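Local atomic coordinates of outer membrane porin protein 32 (Delftia acidovorans, PDB entry 2FGQ), a protein that forms anion-selective channels as a homotrimeric porin in the bacterial outer membrane. Residues G188-K193 / R203-L208. Residues are numbered along the deposited sequence; the frame is centred on the assembly and turned at random.
Sequences GLAQQK and RDEITL
Neighbouring strands of the porin barrel, 183-196 and 199-213, form a beta hairpin, and Gly188 to Gln192 pair antiparallel with Thr207 back to Arg203. Gly188 with Thr207, Ala190 with Glu205 and Gln192 with Arg203 are hydrogen-bonded pairs, each closed by two backbone bonds; Gln192 O accepts a hydrogen bond from Arg203 N at 2.8 Å. The non-hydrogen-bonded pairs between them put their side chains on the outer face. There Leu189 and Ile206 lie side by side, with CD2 of Leu189 3.5 Å from both CG1 and CD1 of Ile206. Further along that face, Gln191 reaches out with CG anti to its backbone N (chi1 -177°), and NE2 gives Asp204 OD1 a bond of 2.9 Å on the syn side of the carboxylate. Amide and carboxylate are nearly coplanar, 24° apart, and CG of Gln191 also rests 3.3 Å from Asp204 OD1. An alanine in place of Gln191 would probably leave Asp204 OD1 without this amide donor and the carboxylate freer to turn. The opposite face, toward the barrel interior, carries the polar side chains of Gln192, Arg203, Glu205 and Thr207 beside Ala190. Arg203 NH1 bridges to Glu205 OE1 at 2.9 Å, approaching from above the carboxylate plane, while Arg203 NE and NH2 donate hydrogen bonds to the carbonyl oxygens of Asp129 and Arg119. Gln192 NE2 reaches Asp128 O, and the side chain of Glu205 lies about 11 Å from the bound D-malate. The hairpin thus has an apolar pair and an amide-carboxylate pair outside, and inside an arginine whose charge is probably partly offset by Glu205.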
ATOM      1  N   GLY A 188      -6.892 -24.799  23.117  1.00 11.86           N
ATOM      2  CA  GLY A 188      -6.332 -23.466  23.161  1.00 11.18           C
ATOM      3  C   GLY A 188      -6.900 -22.647  24.311  1.00 11.48           C
ATOM      4  O   GLY A 188      -8.069 -22.758  24.663  1.00 11.99           O
ATOM      5  N   LEU A 189      -6.052 -21.813  24.887  1.00 10.13           N
ATOM      6  CA  LEU A 189      -6.438 -20.900  25.964  1.00 11.74           C
ATOM      7  C   LEU A 189      -5.734 -19.558  25.711  1.00 11.42           C
ATOM      8  O   LEU A 189      -4.545 -19.521  25.405  1.00 11.27           O
ATOM      9  CB  LEU A 189      -5.937 -21.425  27.313  1.00 12.58           C
ATOM     10  CG  LEU A 189      -6.351 -22.804  27.832  1.00 19.60           C
ATOM     11  CD1 LEU A 189      -5.481 -23.202  29.049  1.00 24.88           C
ATOM     12  CD2 LEU A 189      -7.748 -22.685  28.224  1.00 25.26           C
ATOM     13  N   ALA A 190      -6.486 -18.468  25.836  1.00 11.16           N
ATOM     14  CA  ALA A 190      -5.917 -17.150  25.629  1.00 10.45           C
ATOM     15  C   ALA A 190      -6.621 -16.081  26.443  1.00 10.63           C
ATOM     16  O   ALA A 190      -7.804 -16.161  26.724  1.00 10.96           O
ATOM     17  CB  ALA A 190      -6.034 -16.781  24.161  1.00 11.38           C
ATOM     18  N   GLN A 191      -5.885 -15.057  26.772  1.00 11.13           N
ATOM     19  CA  GLN A 191      -6.427 -13.841  27.373  1.00 11.44           C
ATOM     20  C   GLN A 191      -5.880 -12.621  26.617  1.00 11.40           C
ATOM     21  O   GLN A 191      -4.681 -12.519  26.408  1.00 11.57           O
ATOM     22  CB  GLN A 191      -6.055 -13.732  28.848  1.00 11.81           C
ATOM     23  CG  GLN A 191      -6.685 -12.500  29.477  1.00 14.43           C
ATOM     24  CD  GLN A 191      -6.449 -12.416  30.924  1.00 17.37           C
ATOM     25  OE1 GLN A 191      -5.421 -11.924  31.322  1.00 20.16           O
ATOM     26  NE2 GLN A 191      -7.407 -12.883  31.737  1.00 20.22           N
ATOM     27  N   GLN A 192      -6.787 -11.731  26.238  1.00 11.11           N
ATOM     28  CA  GLN A 192      -6.413 -10.407  25.724  1.00 10.57           C
ATOM     29  C   GLN A 192      -6.896  -9.338  26.681  1.00 12.00           C
ATOM     30  O   GLN A 192      -7.897  -9.508  27.372  1.00 13.66           O
ATOM     31  CB  GLN A 192      -6.969 -10.137  24.313  1.00 11.80           C
ATOM     32  CG  GLN A 192      -6.383 -10.974  23.315  1.00 12.56           C
ATOM     33  CD  GLN A 192      -6.908 -10.765  21.878  1.00 10.92           C
ATOM     34  OE1 GLN A 192      -6.804 -11.686  21.077  1.00 15.04           O
ATOM     35  NE2 GLN A 192      -7.392  -9.554  21.539  1.00 13.34           N
ATOM     36  N   LYS A 193      -6.156  -8.238  26.732  1.00 11.62           N
ATOM     37  CA  LYS A 193      -6.615  -7.054  27.445  1.00 12.08           C
ATOM     38  C   LYS A 193      -7.320  -6.127  26.450  1.00 12.59           C
ATOM     39  O   LYS A 193      -6.814  -5.852  25.374  1.00 12.86           O
ATOM     40  CB  LYS A 193      -5.445  -6.334  28.100  1.00 12.77           C
ATOM     41  CG  LYS A 193      -4.735  -7.122  29.181  1.00 15.06           C
ATOM     42  CD  LYS A 193      -5.591  -7.280  30.410  1.00 18.32           C
ATOM     43  CE  LYS A 193      -4.940  -8.079  31.521  1.00 23.34           C
ATOM     44  NZ  LYS A 193      -5.808  -7.983  32.772  1.00 23.04           N
ATOM     45  N   ARG A 203     -10.568 -10.293  27.711  1.00 12.31           N
ATOM     46  CA  ARG A 203     -11.180 -11.169  26.744  1.00 12.33           C
ATOM     47  C   ARG A 203     -10.539 -12.541  26.946  1.00 12.13           C
ATOM     48  O   ARG A 203      -9.395 -12.772  26.563  1.00 13.06           O
ATOM     49  CB  ARG A 203     -10.923 -10.657  25.314  1.00 11.91           C
ATOM     50  CG  ARG A 203     -11.579 -11.451  24.215  1.00 13.72           C
ATOM     51  CD  ARG A 203     -11.055 -11.096  22.837  1.00 13.54           C
ATOM     52  NE  ARG A 203     -11.904 -11.562  21.743  1.00 12.81           N
ATOM     53  CZ  ARG A 203     -11.992 -12.838  21.354  1.00 13.98           C
ATOM     54  NH1 ARG A 203     -11.228 -13.782  21.917  1.00 13.40           N
ATOM     55  NH2 ARG A 203     -12.805 -13.148  20.366  1.00 14.95           N
ATOM     56  N   ASP A 204     -11.311 -13.459  27.515  1.00 11.88           N
ATOM     57  CA  ASP A 204     -10.856 -14.810  27.846  1.00 12.73           C
ATOM     58  C   ASP A 204     -11.462 -15.786  26.838  1.00 12.61           C
ATOM     59  O   ASP A 204     -12.645 -15.713  26.568  1.00 14.71           O
ATOM     60  CB  ASP A 204     -11.326 -15.203  29.266  1.00 13.09           C
ATOM     61  CG  ASP A 204     -10.787 -14.315  30.329  1.00 16.48           C
ATOM     62  OD1 ASP A 204      -9.693 -13.724  30.125  1.00 16.72           O
ATOM     63  OD2 ASP A 204     -11.377 -14.166  31.430  1.00 21.43           O
ATOM     64  N   GLU A 205     -10.674 -16.703  26.305  1.00 11.39           N
ATOM     65  CA  GLU A 205     -11.149 -17.623  25.283  1.00 11.93           C
ATOM     66  C   GLU A 205     -10.555 -19.000  25.524  1.00 11.98           C
ATOM     67  O   GLU A 205      -9.346 -19.167  25.642  1.00 12.88           O
ATOM     68  CB  GLU A 205     -10.689 -17.108  23.933  1.00 12.64           C
ATOM     69  CG  GLU A 205     -11.199 -17.780  22.679  1.00 13.87           C
ATOM     70  CD  GLU A 205     -10.376 -17.331  21.481  1.00 18.71           C
ATOM     71  OE1 GLU A 205     -10.876 -16.442  20.741  1.00 15.72           O
ATOM     72  OE2 GLU A 205      -9.214 -17.838  21.319  1.00 17.53           O
ATOM     73  N   ILE A 206     -11.426 -19.992  25.582  1.00 11.86           N
ATOM     74  CA  ILE A 206     -11.026 -21.384  25.664  1.00 13.51           C
ATOM     75  C   ILE A 206     -11.659 -22.103  24.478  1.00 11.85           C
ATOM     76  O   ILE A 206     -12.859 -21.954  24.213  1.00 12.08           O
ATOM     77  CB  ILE A 206     -11.415 -22.005  27.013  1.00 15.02           C
ATOM     78  CG1 ILE A 206     -10.957 -23.464  27.051  1.00 15.56           C
ATOM     79  CG2 ILE A 206     -12.880 -21.974  27.193  1.00 17.94           C
ATOM     80  CD1 ILE A 206     -10.966 -24.080  28.409  1.00 20.03           C
ATOM     81  N   THR A 207     -10.862 -22.874  23.764  1.00 11.73           N
ATOM     82  CA  THR A 207     -11.288 -23.500  22.522  1.00 12.63           C
ATOM     83  C   THR A 207     -10.802 -24.943  22.446  1.00 13.73           C
ATOM     84  O   THR A 207      -9.648 -25.220  22.741  1.00 14.14           O
ATOM     85  CB  THR A 207     -10.710 -22.738  21.309  1.00 13.96           C
ATOM     86  OG1 THR A 207     -10.917 -21.338  21.466  1.00 15.10           O
ATOM     87  CG2 THR A 207     -11.449 -23.119  20.035  1.00 14.72           C
ATOM     88  N   LEU A 208     -11.695 -25.867  22.099  1.00 13.22           N
ATOM     89  CA  LEU A 208     -11.358 -27.266  21.909  1.00 14.38           C
ATOM     90  C   LEU A 208     -11.774 -27.691  20.522  1.00 14.90           C
ATOM     91  O   LEU A 208     -12.896 -27.459  20.151  1.00 16.35           O
ATOM     92  CB  LEU A 208     -12.076 -28.109  22.985  1.00 15.62           C
ATOM     93  CG  LEU A 208     -11.776 -29.601  22.960  1.00 19.01           C
ATOM     94  CD1 LEU A 208     -10.354 -29.900  23.343  1.00 21.79           C
ATOM     95  CD2 LEU A 208     -12.753 -30.358  23.887  1.00 22.13           C
TER